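Local coordinates for acetylxylan esterase A (Aspergillus awamori, PDB 5X6S), which hydrolyses the acetyl ester side groups of acetylated xylans and xylo-oligosaccharides, as a secreted serine esterase of carbohydrate esterase family 1, at residues Ile21-Asn26 with Ser104-Asp109; Val35-Cys40 with Ala122-Val127; Ile65-Pro70 with Asn93-Met98; Thr242-Trp245 with Leu249-Ile252. All blocks are in the same frame, centred on the assembly; numbering follows the deposited sequence.

Contact 1. Residues Ile21-Asn26 with Ser104-Asp109; sequences IYVPNN and SKYGAD
Y106, near the C-terminal end of helix 91-106, reaches across to I21 and V23 of strand 18-23 and carries the whole contact from the helix side. With chi1 at -66° its CG points away from the carbonyl carbon, which sends the ring out to the strand, so that two branches meet its phenol end. Methyl CD1 of I21 lies 3.5 Å from OH of Y106 and 3.7 Å from its CE1. Methyl CG2 of V23 sits 3.7 Å from OH and 3.8 Å from CZ of Y106. Both aliphatic chains come from the direction opposite to the tyrosine and meet the ring obliquely. One residue further, G107 takes up a positive phi of 60°, and there the chain leaves helical geometry.

I63 and Q5 also touch the Y106 side chain, which places the ring over the strands at one margin of the central sheet, far from the esterase site. D109, beyond the turn, hydrogen-bonds H86 and N87 of the second subunit. With just 118 Å² buried and two aliphatic methyls against the phenol end, the contact across the two segments is dispersive and hydrophobic packing, without a polar bond to fix its direction.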
loop_
_atom_site.group_PDB
_atom_site.type_symbol
_atom_site.label_atom_id
_atom_site.label_comp_id
_atom_site.label_asym_id
_atom_site.label_seq_id
_atom_site.Cartn_x
_atom_site.Cartn_y
_atom_site.Cartn_z
ATOM N N ILE A 21 14.616 15.921 -3.753
ATOM C CA ILE A 21 14.654 14.643 -4.468
ATOM C C ILE A 21 15.790 14.522 -5.455
ATOM O O ILE A 21 16.182 15.503 -6.112
ATOM C CB ILE A 21 13.336 14.329 -5.202
ATOM C CG1 ILE A 21 13.026 15.363 -6.279
ATOM C CG2 ILE A 21 12.200 14.331 -4.222
ATOM C CD1 ILE A 21 11.808 14.926 -7.127
ATOM N N TYR A 22 16.358 13.325 -5.543
ATOM C CA TYR A 22 17.279 13.021 -6.603
ATOM C C TYR A 22 16.559 12.171 -7.628
ATOM O O TYR A 22 16.175 11.032 -7.343
ATOM C CB TYR A 22 18.545 12.315 -6.136
ATOM C CG TYR A 22 19.521 12.080 -7.274
ATOM C CD1 TYR A 22 20.410 13.074 -7.685
ATOM C CD2 TYR A 22 19.563 10.879 -7.943
ATOM C CE1 TYR A 22 21.295 12.853 -8.779
ATOM C CE2 TYR A 22 20.441 10.647 -8.991
ATOM C CZ TYR A 22 21.317 11.652 -9.407
ATOM O OH TYR A 22 22.195 11.407 -10.447
ATOM N N VAL A 23 16.453 12.715 -8.841
ATOM C CA VAL A 23 15.880 11.978 -9.967
ATOM C C VAL A 23 17.029 11.565 -10.902
ATOM O O VAL A 23 17.682 12.439 -11.483
ATOM C CB VAL A 23 14.831 12.812 -10.747
ATOM C CG1 VAL A 23 14.193 11.973 -11.840
ATOM C CG2 VAL A 23 13.732 13.330 -9.817
ATOM N N PRO A 24 17.322 10.259 -10.996
ATOM C CA PRO A 24 18.490 9.893 -11.781
ATOM C C PRO A 24 18.307 10.098 -13.289
ATOM O O PRO A 24 17.190 10.146 -13.786
ATOM C CB PRO A 24 18.655 8.413 -11.485
ATOM C CG PRO A 24 17.271 7.919 -11.153
ATOM C CD PRO A 24 16.649 9.088 -10.422
ATOM N N ASN A 25 19.418 10.256 -13.972
ATOM C CA ASN A 25 19.439 10.159 -15.424
ATOM C C ASN A 25 18.888 8.852 -15.945
ATOM O O ASN A 25 18.053 8.881 -16.819
ATOM C CB ASN A 25 20.861 10.387 -15.918
ATOM C CG ASN A 25 21.241 11.832 -15.790
ATOM O OD1 ASN A 25 20.386 12.739 -16.012
ATOM N ND2 ASN A 25 22.494 12.098 -15.422
ATOM N N ASN A 26 19.333 7.728 -15.386
ATOM C CA ASN A 26 18.890 6.389 -15.763
ATOM C C ASN A 26 17.571 6.048 -15.013
ATOM O O ASN A 26 17.450 5.018 -14.387
ATOM C CB ASN A 26 20.017 5.355 -15.483
ATOM C CG ASN A 26 19.743 3.953 -16.109
ATOM O OD1 ASN A 26 19.075 3.861 -17.155
ATOM N ND2 ASN A 26 20.325 2.852 -15.500
ATOM N N SER A 104 2.760 10.151 -7.564
ATOM C CA SER A 104 1.963 10.717 -8.650
ATOM C C SER A 104 2.773 11.501 -9.669
ATOM O O SER A 104 2.580 11.336 -10.887
ATOM C CB SER A 104 0.846 11.575 -8.088
ATOM O OG SER A 104 0.122 12.139 -9.160
ATOM N N LYS A 105 3.681 12.359 -9.222
ATOM C CA LYS A 105 4.396 13.224 -10.160
ATOM C C LYS A 105 5.245 12.419 -11.157
ATOM O O LYS A 105 5.306 12.760 -12.364
ATOM C CB LYS A 105 5.237 14.276 -9.455
ATOM C CG LYS A 105 6.128 15.112 -10.380
ATOM C CD LYS A 105 5.422 16.361 -10.918
ATOM C CE LYS A 105 6.376 17.221 -11.786
ATOM N NZ LYS A 105 7.494 17.834 -10.992
ATOM N N TYR A 106 5.866 11.335 -10.674
ATOM C CA TYR A 106 6.783 10.572 -11.519
ATOM C C TYR A 106 6.271 9.222 -11.970
ATOM O O TYR A 106 6.979 8.499 -12.585
ATOM C CB TYR A 106 8.162 10.444 -10.852
ATOM C CG TYR A 106 8.853 11.765 -10.724
ATOM C CD1 TYR A 106 8.661 12.558 -9.640
ATOM C CD2 TYR A 106 9.714 12.238 -11.745
ATOM C CE1 TYR A 106 9.295 13.811 -9.540
ATOM C CE2 TYR A 106 10.342 13.487 -11.657
ATOM C CZ TYR A 106 10.126 14.261 -10.563
ATOM O OH TYR A 106 10.748 15.472 -10.450
ATOM N N GLY A 107 5.032 8.886 -11.674
ATOM C CA GLY A 107 4.524 7.581 -12.016
ATOM C C GLY A 107 5.355 6.516 -11.342
ATOM O O GLY A 107 5.601 5.459 -11.907
ATOM N N ALA A 108 5.768 6.752 -10.101
ATOM C CA ALA A 108 6.538 5.762 -9.349
ATOM C C ALA A 108 5.693 4.589 -8.914
ATOM O O ALA A 108 4.491 4.710 -8.777
ATOM C CB ALA A 108 7.198 6.412 -8.138
ATOM N N ASP A 109 6.316 3.437 -8.689
ATOM C CA ASP A 109 5.571 2.242 -8.355
ATOM C C ASP A 109 5.338 2.223 -6.851
ATOM O O ASP A 109 6.274 2.122 -6.049
ATOM C CB ASP A 109 6.295 1.009 -8.868
ATOM C CG ASP A 109 5.512 -0.259 -8.759
ATOM O OD1 ASP A 109 4.727 -0.430 -7.812
ATOM O OD2 ASP A 109 5.756 -1.151 -9.605
#

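Contact 2. Residues Val35-Cys40 with Ala122-Val127; sequences VAIHYC and AMMTNV
I37, the last residue of strand 33-37, packs on M124 and T125 of helix 120-131, the helix that follows the probable nucleophile elbow in this alpha/beta-hydrolase fold. Its CD1 comes within 3.8 Å of CG of M124, and the two side chains cross at about a right angle. CG2 of I37 is the second branch to reach the methionine, 4.2 Å from both CB and CG of M124. The same CD1 lies 4.0 Å from OG1 of T125, a contact of a methyl with a hydroxyl oxygen whose polar partner is the carbonyl O of G121, one turn earlier in the helix.

What sets these groups is their torsions and their surroundings. M124 has its CG trans to the backbone N (chi1 177°) and then bends at chi2 and chi3, so the isoleucine meets the base of the chain while the thioether end turns off; the side chain also touches N91 and I95 of helix 91-106. I37 is held in the sheet by backbone bonds to T116 and S118, and its side chain lies about 9 Å from that of S119, assigned by similarity to the charge relay system. Just past the strand, both ring nitrogens of H38 are engaged: NE2 accepts from the backbone N of S69, just beyond the neighbouring strand 63-68, and ND1 donates to O of Y39 over 2.8 Å, the acceptor lying 1° out of the imidazole plane.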
loop_
_atom_site.group_PDB
_atom_site.type_symbol
_atom_site.label_atom_id
_atom_site.label_comp_id
_atom_site.label_asym_id
_atom_site.label_seq_id
_atom_site.Cartn_x
_atom_site.Cartn_y
_atom_site.Cartn_z
ATOM N N VAL A 35 13.342 6.636 0.510
ATOM C CA VAL A 35 13.323 7.789 1.359
ATOM C C VAL A 35 14.537 7.629 2.301
ATOM O O VAL A 35 14.623 6.613 3.025
ATOM C CB VAL A 35 11.994 7.947 2.178
ATOM C CG1 VAL A 35 12.014 9.175 3.057
ATOM C CG2 VAL A 35 10.734 7.913 1.323
ATOM N N ALA A 36 15.458 8.588 2.266
ATOM C CA ALA A 36 16.713 8.527 2.987
ATOM C C ALA A 36 16.772 9.692 3.987
ATOM O O ALA A 36 16.811 10.886 3.591
ATOM C CB ALA A 36 17.906 8.565 2.011
ATOM N N ILE A 37 16.745 9.362 5.295
ATOM C CA ILE A 37 16.464 10.337 6.338
ATOM C C ILE A 37 17.693 10.635 7.205
ATOM O O ILE A 37 18.272 9.709 7.817
ATOM C CB ILE A 37 15.301 9.887 7.237
ATOM C CG1 ILE A 37 14.089 9.435 6.389
ATOM C CG2 ILE A 37 14.961 10.987 8.249
ATOM C CD1 ILE A 37 12.893 8.883 7.197
ATOM N N HIS A 38 18.096 11.911 7.221
ATOM C CA HIS A 38 19.368 12.324 7.729
ATOM C C HIS A 38 19.432 12.327 9.286
ATOM O O HIS A 38 18.400 12.262 9.959
ATOM C CB HIS A 38 19.700 13.712 7.191
ATOM C CG HIS A 38 18.884 14.811 7.784
ATOM N ND1 HIS A 38 19.112 15.326 9.049
ATOM C CD2 HIS A 38 17.852 15.517 7.273
ATOM C CE1 HIS A 38 18.258 16.296 9.298
ATOM N NE2 HIS A 38 17.473 16.442 8.233
ATOM N N TYR A 39 20.662 12.399 9.804
ATOM C CA TYR A 39 21.007 12.425 11.258
ATOM C C TYR A 39 20.973 13.852 11.845
ATOM O O TYR A 39 20.895 14.840 11.119
ATOM C CB TYR A 39 22.398 11.771 11.439
ATOM C CG TYR A 39 23.376 12.179 10.358
ATOM C CD1 TYR A 39 23.887 13.489 10.308
ATOM C CD2 TYR A 39 23.696 11.313 9.324
ATOM C CE1 TYR A 39 24.756 13.893 9.286
ATOM C CE2 TYR A 39 24.551 11.688 8.296
ATOM C CZ TYR A 39 25.076 12.993 8.272
ATOM O OH TYR A 39 25.906 13.365 7.264
ATOM N N CYS A 40 21.022 13.997 13.173
ATOM C CA CYS A 40 21.116 15.351 13.782
ATOM C C CYS A 40 22.286 16.102 13.233
ATOM O O CYS A 40 23.274 15.483 12.855
ATOM C CB CYS A 40 21.291 15.294 15.303
ATOM S SG CYS A 40 19.927 14.567 16.251
ATOM N N ALA A 122 17.255 7.286 11.662
ATOM C CA ALA A 122 16.848 5.894 11.929
ATOM C C ALA A 122 15.699 5.840 12.940
ATOM O O ALA A 122 14.812 4.969 12.818
ATOM C CB ALA A 122 18.011 5.061 12.387
ATOM N N MET A 123 15.728 6.724 13.930
ATOM C CA MET A 123 14.576 6.859 14.843
ATOM C C MET A 123 13.293 7.179 14.029
ATOM O O MET A 123 12.234 6.576 14.223
ATOM C CB MET A 123 14.789 7.946 15.838
ATOM C CG MET A 123 16.041 7.808 16.709
ATOM S SD MET A 123 16.023 9.117 17.910
ATOM C CE MET A 123 17.760 9.359 18.237
ATOM N N MET A 124 13.421 8.133 13.120
ATOM C CA MET A 124 12.296 8.535 12.259
ATOM C C MET A 124 11.909 7.393 11.321
ATOM O O MET A 124 10.715 7.200 11.019
ATOM C CB MET A 124 12.640 9.820 11.506
ATOM C CG MET A 124 11.533 10.264 10.522
ATOM S SD MET A 124 9.910 10.465 11.264
ATOM C CE MET A 124 10.048 12.137 11.845
ATOM N N THR A 125 12.874 6.571 10.908
ATOM C CA THR A 125 12.520 5.429 10.088
ATOM C C THR A 125 11.535 4.504 10.812
ATOM O O THR A 125 10.542 4.052 10.224
ATOM C CB THR A 125 13.802 4.680 9.586
ATOM O OG1 THR A 125 14.523 5.570 8.735
ATOM C CG2 THR A 125 13.473 3.455 8.786
ATOM N N ASN A 126 11.802 4.214 12.081
ATOM C CA ASN A 126 10.914 3.387 12.870
ATOM C C ASN A 126 9.584 4.058 13.014
ATOM O O ASN A 126 8.590 3.422 12.911
ATOM C CB ASN A 126 11.465 3.040 14.228
ATOM C CG ASN A 126 12.506 1.940 14.165
ATOM O OD1 ASN A 126 12.350 0.933 13.522
ATOM N ND2 ASN A 126 13.585 2.197 14.790
ATOM N N VAL A 127 9.589 5.345 13.233
ATOM C CA VAL A 127 8.334 6.128 13.380
ATOM C C VAL A 127 7.499 6.058 12.091
ATOM O O VAL A 127 6.253 5.836 12.125
ATOM C CB VAL A 127 8.594 7.570 13.840
ATOM C CG1 VAL A 127 7.316 8.429 13.761
ATOM C CG2 VAL A 127 9.108 7.602 15.282
#

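Contact 3. Residues Ile65-Pro70 with Asn93-Met98; sequences IYPSSP and NSIANM
P67 and I65 of strand 63-68 pack against I95 and M98 of helix 91-106, in a buried interface of 212 Å² between the two segments. The contacts are of three kinds. In the carbon-to-carbon packing, the pyrrolidine ring of P67 crosses I95 at about a right angle, its CB 3.8 Å from CG1 of I95, and CG of P67 reaches the same atom at 3.9 Å. I95 sets off alongside the interface, but CG1 lies beside its backbone N (chi1 -66°), and this carries the branch in to the proline.

The thioether makes the second group. M98 extends beyond CG, its chain lying obliquely to both strand residues, and SD faces both: 3.9 Å from CB of P67 and 4.0 Å from CG2 of I65. The third is a methyl-to-carbonyl approach, CD1 of I65 lying 3.7 Å from the backbone O of M98, an oxygen that accepts a bond from OG1 of T102 in the next helical turn.

Around this layer V35 of the neighbouring strand touches both P67 and I95, while V17 and M19 touch M98. The strand and helix segments run nearly antiparallel, at 152°, with axes 9.6 Å apart at closest approach. A helix laid nearly antiparallel over alternate residues of a mostly parallel sheet is the layered packing of the alpha/beta-hydrolase fold.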
loop_
_atom_site.group_PDB
_atom_site.type_symbol
_atom_site.label_atom_id
_atom_site.label_comp_id
_atom_site.label_asym_id
_atom_site.label_seq_id
_atom_site.Cartn_x
_atom_site.Cartn_y
_atom_site.Cartn_z
ATOM N N ILE A 65 14.192 10.386 -2.065
ATOM C CA ILE A 65 13.615 11.542 -1.369
ATOM C C ILE A 65 14.429 11.761 -0.122
ATOM O O ILE A 65 14.656 10.817 0.622
ATOM C CB ILE A 65 12.135 11.348 -0.946
ATOM C CG1 ILE A 65 11.239 11.172 -2.176
ATOM C CG2 ILE A 65 11.683 12.541 -0.078
ATOM C CD1 ILE A 65 9.815 10.667 -1.812
ATOM N N TYR A 66 14.878 13.003 0.088
ATOM C CA TYR A 66 15.714 13.354 1.234
ATOM C C TYR A 66 14.964 14.400 2.025
ATOM O O TYR A 66 15.050 15.601 1.697
ATOM C CB TYR A 66 17.110 13.901 0.765
ATOM C CG TYR A 66 17.927 12.975 -0.107
ATOM C CD1 TYR A 66 18.787 12.000 0.450
ATOM C CD2 TYR A 66 17.870 13.070 -1.498
ATOM C CE1 TYR A 66 19.569 11.173 -0.343
ATOM C CE2 TYR A 66 18.644 12.240 -2.301
ATOM C CZ TYR A 66 19.459 11.280 -1.753
ATOM O OH TYR A 66 20.179 10.472 -2.595
ATOM N N PRO A 67 14.197 13.990 3.060
ATOM C CA PRO A 67 13.502 14.994 3.879
ATOM C C PRO A 67 14.539 15.784 4.669
ATOM O O PRO A 67 15.625 15.289 4.878
ATOM C CB PRO A 67 12.639 14.142 4.846
ATOM C CG PRO A 67 12.508 12.790 4.153
ATOM C CD PRO A 67 13.901 12.626 3.528
ATOM N N SER A 68 14.191 17.026 5.043
ATOM C CA SER A 68 15.151 17.921 5.701
ATOM C C SER A 68 14.524 18.553 6.935
ATOM O O SER A 68 13.543 19.274 6.846
ATOM C CB SER A 68 15.607 19.001 4.744
ATOM O OG SER A 68 16.896 19.369 5.067
ATOM N N SER A 69 15.102 18.286 8.085
ATOM C CA SER A 69 14.529 18.729 9.350
ATOM C C SER A 69 14.401 20.247 9.395
ATOM O O SER A 69 15.318 20.962 8.956
ATOM C CB SER A 69 15.348 18.273 10.536
ATOM O OG SER A 69 14.784 18.797 11.724
ATOM N N PRO A 70 13.250 20.732 9.893
ATOM C CA PRO A 70 13.063 22.163 10.023
ATOM C C PRO A 70 13.680 22.729 11.303
ATOM O O PRO A 70 13.633 23.966 11.491
ATOM C CB PRO A 70 11.542 22.309 10.113
ATOM C CG PRO A 70 11.115 21.038 10.824
ATOM C CD PRO A 70 12.049 19.967 10.309
ATOM N N ASN A 93 4.132 12.971 9.095
ATOM C CA ASN A 93 3.054 13.260 8.167
ATOM C C ASN A 93 3.588 13.988 6.911
ATOM O O ASN A 93 3.228 13.670 5.814
ATOM C CB ASN A 93 1.974 14.080 8.857
ATOM C CG ASN A 93 0.573 13.904 8.271
ATOM O OD1 ASN A 93 -0.400 14.052 8.980
ATOM N ND2 ASN A 93 0.478 13.568 7.017
ATOM N N SER A 94 4.470 14.950 7.117
ATOM C CA SER A 94 5.100 15.620 6.027
ATOM C C SER A 94 5.855 14.669 5.117
ATOM O O SER A 94 5.705 14.744 3.897
ATOM C CB SER A 94 6.029 16.711 6.569
ATOM O OG SER A 94 5.251 17.778 7.116
ATOM N N ILE A 95 6.663 13.779 5.706
ATOM C CA ILE A 95 7.428 12.816 4.935
ATOM C C ILE A 95 6.489 11.922 4.115
ATOM O O ILE A 95 6.742 11.634 2.924
ATOM C CB ILE A 95 8.361 11.970 5.850
ATOM C CG1 ILE A 95 9.441 12.885 6.480
ATOM C CG2 ILE A 95 9.025 10.855 5.050
ATOM C CD1 ILE A 95 10.322 12.146 7.483
ATOM N N ALA A 96 5.391 11.502 4.722
ATOM C CA ALA A 96 4.368 10.718 4.035
ATOM C C ALA A 96 3.882 11.428 2.762
ATOM O O ALA A 96 3.782 10.801 1.686
ATOM C CB ALA A 96 3.214 10.461 4.946
ATOM N N ASN A 97 3.586 12.720 2.875
ATOM C CA ASN A 97 3.135 13.523 1.759
ATOM C C ASN A 97 4.170 13.697 0.647
ATOM O O ASN A 97 3.833 13.786 -0.560
ATOM C CB ASN A 97 2.568 14.851 2.279
ATOM C CG ASN A 97 1.312 14.676 3.096
ATOM O OD1 ASN A 97 0.634 13.654 2.989
ATOM N ND2 ASN A 97 1.007 15.646 3.960
ATOM N N MET A 98 5.449 13.728 1.004
ATOM C CA MET A 98 6.520 13.743 0.012
ATOM C C MET A 98 6.464 12.473 -0.839
ATOM O O MET A 98 6.665 12.507 -2.076
ATOM C CB MET A 98 7.876 13.779 0.697
ATOM C CG MET A 98 8.147 15.013 1.473
ATOM S SD MET A 98 9.716 14.979 2.349
ATOM C CE MET A 98 9.449 16.165 3.632
#

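Contact 4. Residues Thr242-Trp245 with Leu249-Ile252; sequences TTIW and LQGI
The indole of W245 has a side chain on each face and backbone at its rim. CD2 of L249 rests 3.5 Å above one face, CG2 of T243 3.6 Å above the opposite one, each displaced toward the rim. At the edge, in the ring plane, the backbone N of G251 lies 3.6 Å from CZ3 of W245. G251 has no side chain, and the indole edge lies directly against its backbone, with CZ3 of W245 4.0 Å from CA of G251.

The two strands themselves form an antiparallel beta hairpin. Within these segments T243 and G251 form the hydrogen-bonded pair, N to O both ways at 2.8 Å, with angles at the hydrogen of 164° and 163°. W245 N also donates to L249 O over 2.8 Å, a more bent bond at 139°.

On the face of T242, I244, Q250 and I252, the non-hydrogen-bonded pairs lie side by side: OG1 of T242 is 3.5 Å from CG1 of I252, while the polar partner of that hydroxyl is O of T235. Q250 OE1 is bonded to Q195 NE2, and W245 NE1 to O of Y225. The chemistry is thus divided: backbone bonds fix the register, whereas the polar ends of T242, Q250 and W245 tie the hairpin to neighbouring parts of the fold.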
loop_
_atom_site.group_PDB
_atom_site.type_symbol
_atom_site.label_atom_id
_atom_site.label_comp_id
_atom_site.label_asym_id
_atom_site.label_seq_id
_atom_site.Cartn_x
_atom_site.Cartn_y
_atom_site.Cartn_z
ATOM N N THR A 242 23.760 -11.519 11.623
ATOM C CA THR A 242 22.372 -11.344 11.184
ATOM C C THR A 242 21.453 -12.371 11.857
ATOM O O THR A 242 21.692 -13.556 11.777
ATOM C CB THR A 242 22.256 -11.442 9.647
ATOM O OG1 THR A 242 23.061 -10.413 9.038
ATOM C CG2 THR A 242 20.845 -11.228 9.188
ATOM N N THR A 243 20.404 -11.885 12.520
ATOM C CA THR A 243 19.338 -12.723 13.047
ATOM C C THR A 243 18.056 -12.445 12.240
ATOM O O THR A 243 17.591 -11.308 12.211
ATOM C CB THR A 243 19.100 -12.399 14.523
ATOM O OG1 THR A 243 20.304 -12.617 15.281
ATOM C CG2 THR A 243 17.967 -13.274 15.084
ATOM N N ILE A 244 17.541 -13.463 11.559
ATOM C CA ILE A 244 16.255 -13.409 10.880
ATOM C C ILE A 244 15.110 -13.955 11.759
ATOM O O ILE A 244 15.067 -15.152 12.054
ATOM C CB ILE A 244 16.316 -14.196 9.572
ATOM C CG1 ILE A 244 17.479 -13.667 8.698
ATOM C CG2 ILE A 244 14.960 -14.171 8.850
ATOM C CD1 ILE A 244 17.645 -14.440 7.414
ATOM N N TRP A 245 14.213 -13.082 12.213
ATOM C CA TRP A 245 13.052 -13.532 12.986
ATOM C C TRP A 245 11.978 -14.026 12.052
ATOM O O TRP A 245 11.218 -14.929 12.389
ATOM C CB TRP A 245 12.548 -12.455 13.919
ATOM C CG TRP A 245 13.238 -12.300 15.223
ATOM C CD1 TRP A 245 12.859 -12.848 16.441
ATOM C CD2 TRP A 245 14.384 -11.488 15.495
ATOM N NE1 TRP A 245 13.695 -12.403 17.426
ATOM C CE2 TRP A 245 14.652 -11.586 16.877
ATOM C CE3 TRP A 245 15.212 -10.677 14.697
ATOM C CZ2 TRP A 245 15.712 -10.916 17.488
ATOM C CZ3 TRP A 245 16.264 -10.034 15.293
ATOM C CH2 TRP A 245 16.514 -10.153 16.677
ATOM N N LEU A 249 11.217 -9.240 9.619
ATOM C CA LEU A 249 12.144 -8.737 10.598
ATOM C C LEU A 249 13.489 -9.461 10.598
ATOM O O LEU A 249 13.549 -10.678 10.853
ATOM C CB LEU A 249 11.582 -8.764 12.027
ATOM C CG LEU A 249 12.532 -8.291 13.085
ATOM C CD1 LEU A 249 12.939 -6.795 12.991
ATOM C CD2 LEU A 249 12.013 -8.560 14.487
ATOM N N GLN A 250 14.546 -8.688 10.373
ATOM C CA GLN A 250 15.872 -9.137 10.682
ATOM C C GLN A 250 16.689 -8.080 11.398
ATOM O O GLN A 250 16.480 -6.872 11.204
ATOM C CB GLN A 250 16.555 -9.704 9.457
ATOM C CG GLN A 250 16.932 -8.722 8.408
ATOM C CD GLN A 250 17.614 -9.328 7.206
ATOM O OE1 GLN A 250 18.702 -8.940 6.865
ATOM N NE2 GLN A 250 16.947 -10.200 6.529
ATOM N N GLY A 251 17.588 -8.523 12.265
ATOM C CA GLY A 251 18.423 -7.618 13.014
ATOM C C GLY A 251 19.883 -7.903 12.638
ATOM O O GLY A 251 20.237 -9.067 12.410
ATOM N N ILE A 252 20.699 -6.853 12.591
ATOM C CA ILE A 252 22.122 -7.007 12.249
ATOM C C ILE A 252 22.902 -6.274 13.325
ATOM O O ILE A 252 22.843 -5.052 13.441
ATOM C CB ILE A 252 22.442 -6.510 10.799
ATOM C CG1 ILE A 252 21.612 -7.309 9.820
ATOM C CG2 ILE A 252 23.942 -6.635 10.501
ATOM C CD1 ILE A 252 21.176 -6.600 8.614
#

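Overall arrangement
All four contacts involve strands of one mixed sheet. Contacts 1 and 3 share helix 91-106 and use adjacent strands, touching where I21 packs on I65 and Y22 on Y66; contact 3 is nested within the loops closed by contacts 1 and 2. Contact 2 is the most central, about 5 Å from the chain's centre, and meets contact 3 through strands 33-37 and 63-68. Contact 1, about 20 Å out, is partly buried and smallest in area; contacts 2 and 3 are buried. These three are mainly apolar packing of helix on strand, whereas contact 4, buried and on the opposite side of the centre from contact 3, pairs strand with strand and is directed by backbone hydrogen bonds.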